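Local coordinates for NOVW (Streptomyces niveus, PDB 2C0Z), which epimerises a 4-keto-6-deoxy sugar nucleotide at C3, working together with the methyltransferase NovU on the route to the antibiotic novobiocin, at residues V66-G78 and D148-P160. Numbering follows the deposited sequence.
Sequences VVRGIHFVDVPPG and DPATEHGVHPLDP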
loop_
_atom_site.group_PDB
_atom_site.type_symbol
_atom_site.label_atom_id
_atom_site.label_comp_id
_atom_site.label_asym_id
_atom_site.label_seq_id
_atom_site.Cartn_x
_atom_site.Cartn_y
_atom_site.Cartn_z
ATOM N N VAL A 66 -4.912 -7.120 -20.031
ATOM C CA VAL A 66 -4.044 -8.112 -19.391
ATOM C C VAL A 66 -4.904 -8.908 -18.403
ATOM O O VAL A 66 -5.609 -8.298 -17.629
ATOM C CB VAL A 66 -2.925 -7.406 -18.584
ATOM C CG1 VAL A 66 -2.419 -8.303 -17.405
ATOM C CG2 VAL A 66 -1.780 -6.950 -19.513
ATOM N N VAL A 67 -4.929 -10.237 -18.501
ATOM C CA VAL A 67 -5.562 -11.088 -17.483
ATOM C C VAL A 67 -4.397 -11.813 -16.820
ATOM O O VAL A 67 -3.609 -12.481 -17.497
ATOM C CB VAL A 67 -6.576 -12.092 -18.102
ATOM C CG1 VAL A 67 -6.986 -13.181 -17.101
ATOM C CG2 VAL A 67 -7.821 -11.400 -18.580
ATOM N N ARG A 68 -4.280 -11.691 -15.500
ATOM C CA ARG A 68 -3.240 -12.339 -14.736
ATOM C C ARG A 68 -3.896 -13.232 -13.708
ATOM O O ARG A 68 -4.918 -12.881 -13.107
ATOM C CB ARG A 68 -2.386 -11.329 -13.983
ATOM C CG ARG A 68 -1.717 -10.330 -14.850
ATOM C CD ARG A 68 -0.692 -9.517 -14.100
ATOM N N GLY A 69 -3.328 -14.404 -13.523
ATOM C CA GLY A 69 -3.860 -15.325 -12.551
ATOM C C GLY A 69 -4.056 -16.690 -13.185
ATOM O O GLY A 69 -3.606 -16.884 -14.327
ATOM N N ILE A 70 -4.724 -17.629 -12.516
ATOM C CA ILE A 70 -5.210 -17.566 -11.124
ATOM C C ILE A 70 -4.104 -18.122 -10.236
ATOM O O ILE A 70 -3.731 -19.289 -10.363
ATOM C CB ILE A 70 -6.495 -18.416 -10.968
ATOM C CG1 ILE A 70 -7.608 -17.931 -11.905
ATOM C CG2 ILE A 70 -6.925 -18.458 -9.491
ATOM C CD1 ILE A 70 -8.004 -16.473 -11.759
ATOM N N HIS A 71 -3.542 -17.287 -9.375
ATOM C CA HIS A 71 -2.357 -17.656 -8.590
ATOM C C HIS A 71 -2.725 -17.965 -7.159
ATOM O O HIS A 71 -3.647 -17.397 -6.628
ATOM C CB HIS A 71 -1.333 -16.543 -8.661
ATOM C CG HIS A 71 -0.858 -16.263 -10.054
ATOM N ND1 HIS A 71 -0.202 -15.105 -10.405
ATOM C CD2 HIS A 71 -0.965 -16.999 -11.184
ATOM C CE1 HIS A 71 0.063 -15.146 -11.702
ATOM N NE2 HIS A 71 -0.392 -16.279 -12.199
ATOM N N PHE A 72 -1.974 -18.861 -6.537
ATOM C CA PHE A 72 -2.162 -19.233 -5.143
ATOM C C PHE A 72 -0.869 -19.751 -4.572
ATOM O O PHE A 72 0.086 -20.034 -5.304
ATOM C CB PHE A 72 -3.273 -20.282 -4.957
ATOM C CG PHE A 72 -2.935 -21.634 -5.522
ATOM C CD1 PHE A 72 -3.047 -21.874 -6.876
ATOM C CD2 PHE A 72 -2.471 -22.650 -4.699
ATOM C CE1 PHE A 72 -2.749 -23.097 -7.418
ATOM C CE2 PHE A 72 -2.163 -23.889 -5.246
ATOM C CZ PHE A 72 -2.303 -24.095 -6.624
ATOM N N VAL A 73 -0.870 -19.881 -3.254
ATOM C CA VAL A 73 0.259 -20.427 -2.510
ATOM C C VAL A 73 -0.159 -21.716 -1.793
ATOM O O VAL A 73 -1.228 -21.803 -1.176
ATOM C CB VAL A 73 0.816 -19.369 -1.520
ATOM C CG1 VAL A 73 1.866 -19.982 -0.635
ATOM C CG2 VAL A 73 1.368 -18.153 -2.288
ATOM N N ASP A 74 0.697 -22.736 -1.878
ATOM C CA ASP A 74 0.447 -24.000 -1.210
ATOM C C ASP A 74 0.140 -23.818 0.263
ATOM O O ASP A 74 0.706 -22.932 0.915
ATOM C CB ASP A 74 1.692 -24.914 -1.313
ATOM C CG ASP A 74 2.035 -25.279 -2.731
ATOM O OD1 ASP A 74 1.186 -25.107 -3.627
ATOM O OD2 ASP A 74 3.158 -25.706 -3.069
ATOM N N VAL A 75 -0.740 -24.670 0.788
ATOM C CA VAL A 75 -1.072 -24.692 2.208
ATOM C C VAL A 75 -0.742 -26.075 2.792
ATOM O O VAL A 75 -1.300 -27.055 2.337
ATOM C CB VAL A 75 -2.568 -24.393 2.450
ATOM C CG1 VAL A 75 -2.848 -24.143 3.922
ATOM C CG2 VAL A 75 -3.036 -23.183 1.554
ATOM N N PRO A 76 0.162 -26.175 3.767
ATOM C CA PRO A 76 0.946 -25.074 4.325
ATOM C C PRO A 76 2.042 -24.603 3.364
ATOM O O PRO A 76 2.417 -25.292 2.417
ATOM C CB PRO A 76 1.587 -25.702 5.588
ATOM C CG PRO A 76 0.979 -27.019 5.718
ATOM C CD PRO A 76 0.512 -27.465 4.389
ATOM N N PRO A 77 2.586 -23.414 3.599
ATOM C CA PRO A 77 2.276 -22.572 4.757
ATOM C C PRO A 77 1.052 -21.650 4.543
ATOM O O PRO A 77 0.531 -21.037 5.473
ATOM C CB PRO A 77 3.552 -21.723 4.877
ATOM C CG PRO A 77 4.013 -21.559 3.496
ATOM C CD PRO A 77 3.623 -22.820 2.738
ATOM N N GLY A 78 0.627 -21.559 3.297
ATOM C CA GLY A 78 -0.424 -20.661 2.899
ATOM C C GLY A 78 0.047 -19.225 2.858
ATOM O O GLY A 78 1.107 -18.858 3.361
ATOM N N ASP A 148 8.040 -17.160 -2.266
ATOM C CA ASP A 148 8.820 -18.378 -2.310
ATOM C C ASP A 148 8.439 -19.087 -3.618
ATOM O O ASP A 148 7.276 -19.482 -3.804
ATOM C CB ASP A 148 8.486 -19.217 -1.093
ATOM C CG ASP A 148 9.266 -20.507 -1.031
ATOM O OD1 ASP A 148 9.953 -20.835 -2.016
ATOM O OD2 ASP A 148 9.210 -21.260 -0.039
ATOM N N PRO A 149 9.381 -19.239 -4.552
ATOM C CA PRO A 149 9.035 -19.842 -5.856
ATOM C C PRO A 149 8.561 -21.297 -5.737
ATOM O O PRO A 149 7.836 -21.782 -6.593
ATOM C CB PRO A 149 10.350 -19.742 -6.654
ATOM C CG PRO A 149 11.426 -19.642 -5.616
ATOM C CD PRO A 149 10.811 -18.895 -4.456
ATOM N N ALA A 150 8.923 -21.970 -4.659
ATOM C CA ALA A 150 8.545 -23.360 -4.439
ATOM C C ALA A 150 7.072 -23.545 -4.094
ATOM O O ALA A 150 6.525 -24.649 -4.247
ATOM C CB ALA A 150 9.393 -23.958 -3.320
ATOM N N THR A 151 6.434 -22.486 -3.592
ATOM C CA THR A 151 5.059 -22.606 -3.106
ATOM C C THR A 151 4.046 -21.833 -3.927
ATOM O O THR A 151 2.851 -21.987 -3.677
ATOM C CB THR A 151 4.929 -22.164 -1.640
ATOM O OG1 THR A 151 5.304 -20.786 -1.504
ATOM C CG2 THR A 151 5.885 -22.927 -0.761
ATOM N N GLU A 152 4.492 -20.996 -4.858
ATOM C CA GLU A 152 3.539 -20.227 -5.667
ATOM C C GLU A 152 3.186 -20.943 -6.950
ATOM O O GLU A 152 4.056 -21.249 -7.783
ATOM C CB GLU A 152 4.015 -18.820 -6.010
ATOM C CG GLU A 152 2.836 -18.000 -6.553
ATOM C CD GLU A 152 3.196 -16.566 -6.850
ATOM O OE1 GLU A 152 3.823 -15.930 -5.986
ATOM O OE2 GLU A 152 2.839 -16.074 -7.946
ATOM N N HIS A 153 1.895 -21.207 -7.120
ATOM C CA HIS A 153 1.418 -21.958 -8.257
ATOM C C HIS A 153 0.207 -21.277 -8.867
ATOM O O HIS A 153 -0.189 -20.184 -8.438
ATOM C CB HIS A 153 1.150 -23.382 -7.810
ATOM C CG HIS A 153 2.373 -24.035 -7.243
ATOM N ND1 HIS A 153 2.456 -24.506 -5.951
ATOM C CD2 HIS A 153 3.593 -24.231 -7.794
ATOM C CE1 HIS A 153 3.662 -25.001 -5.750
ATOM N NE2 HIS A 153 4.376 -24.827 -6.845
ATOM N N GLY A 154 -0.348 -21.894 -9.900
ATOM C CA GLY A 154 -1.518 -21.311 -10.517
ATOM C C GLY A 154 -2.353 -22.283 -11.307
ATOM O O GLY A 154 -1.934 -23.422 -11.561
ATOM N N VAL A 155 -3.541 -21.822 -11.669
ATOM C CA VAL A 155 -4.352 -22.509 -12.649
ATOM C C VAL A 155 -4.682 -21.561 -13.801
ATOM O O VAL A 155 -4.584 -20.338 -13.692
ATOM C CB VAL A 155 -5.604 -23.176 -12.016
ATOM C CG1 VAL A 155 -5.250 -24.098 -10.872
ATOM C CG2 VAL A 155 -6.597 -22.205 -11.588
ATOM N N HIS A 156 -5.075 -22.137 -14.916
ATOM C CA HIS A 156 -5.315 -21.384 -16.126
ATOM C C HIS A 156 -6.498 -20.441 -15.956
ATOM O O HIS A 156 -7.585 -20.869 -15.561
ATOM C CB HIS A 156 -5.582 -22.318 -17.297
ATOM C CG HIS A 156 -5.302 -21.691 -18.613
ATOM N ND1 HIS A 156 -6.101 -20.710 -19.152
ATOM C CD2 HIS A 156 -4.319 -21.921 -19.515
ATOM C CE1 HIS A 156 -5.601 -20.336 -20.315
ATOM N NE2 HIS A 156 -4.534 -21.073 -20.569
ATOM N N PRO A 157 -6.306 -19.149 -16.223
ATOM C CA PRO A 157 -7.416 -18.201 -16.020
ATOM C C PRO A 157 -8.577 -18.355 -17.003
ATOM O O PRO A 157 -9.656 -17.827 -16.744
ATOM C CB PRO A 157 -6.733 -16.834 -16.162
ATOM C CG PRO A 157 -5.578 -17.070 -16.993
ATOM C CD PRO A 157 -5.078 -18.477 -16.696
ATOM N N LEU A 158 -8.376 -19.106 -18.094
ATOM C CA LEU A 158 -9.464 -19.436 -19.005
ATOM C C LEU A 158 -10.002 -20.857 -18.772
ATOM O O LEU A 158 -10.704 -21.417 -19.626
ATOM C CB LEU A 158 -9.012 -19.240 -20.468
ATOM C CG LEU A 158 -8.395 -17.879 -20.799
ATOM C CD1 LEU A 158 -8.089 -17.813 -22.313
ATOM C CD2 LEU A 158 -9.265 -16.757 -20.411
ATOM N N ASP A 159 -9.743 -21.416 -17.588
ATOM C CA ASP A 159 -10.256 -22.735 -17.204
ATOM C C ASP A 159 -11.775 -22.851 -17.468
ATOM O O ASP A 159 -12.536 -21.927 -17.152
ATOM C CB ASP A 159 -10.013 -22.988 -15.722
ATOM C CG ASP A 159 -10.607 -24.280 -15.281
ATOM O OD1 ASP A 159 -9.932 -25.306 -15.476
ATOM O OD2 ASP A 159 -11.764 -24.371 -14.799
ATOM N N PRO A 160 -12.227 -23.975 -18.037
ATOM C CA PRO A 160 -13.646 -24.136 -18.383
ATOM C C PRO A 160 -14.642 -24.419 -17.231
ATOM O O PRO A 160 -15.846 -24.165 -17.419
ATOM C CB PRO A 160 -13.619 -25.314 -19.369
ATOM C CG PRO A 160 -12.476 -26.115 -18.935
ATOM C CD PRO A 160 -11.412 -25.127 -18.461
HETATM O O HOH W 1 1.083 -14.004 -7.894
#
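P157 packs against V67 and G69, its ring carbon CB 3.8 Å from CG1 of V67 and its CD against the carbonyl O of G69. The compact, conformationally restricted proline ring suits this buried end, where it fits in beside V67 and the G69 carbonyl. Next to it, I70 and V155 exchange two backbone hydrogen bonds, and CB of I70 meets CG2 of V155 at 3.8 Å, two branched side chains closing the apolar end. G154 faces H71 at a CA-CA distance of just 4.2 Å; a side chain at G154 would crowd the carbonyl O of I70 and the H71 ring, consistent with glycine here.

The paired strands, 67-73 and the short 152-154, run antiparallel along one margin of a five-stranded sheet in the RmlC-like cupin fold, with 152-154 outermost within the chain. F72 and H153 form the hydrogen-bonded pair. With CG lodged between its own backbone N and carbonyl carbon (chi1 68°), the F72 ring turns back over the neighbouring strand, where CB of H153 makes an off-centre CH-pi contact, 4.2 Å from the ring centroid.

On the other face, H71 and E152, probably the proton acceptor and a substrate-binding residue, as in related epimerases, keep ND1 and OE2 4.0 Å apart. A water bridges them, donating a hydrogen bond to OE2 at 2.7 Å, while D177 holds NE2 of H71 and R176 forms a salt bridge with E152.

Toward T151 the contact becomes looser and more exposed: CG2 of T151 approaches CD of the exposed P77 only to 4.2 Å. Here polar groups take over, and ND1 of H153, its bond lying in the ring plane, donates to OD1 of D74 on its syn side, 28° out of the carboxylate plane, in a bent bond of 2.7 Å.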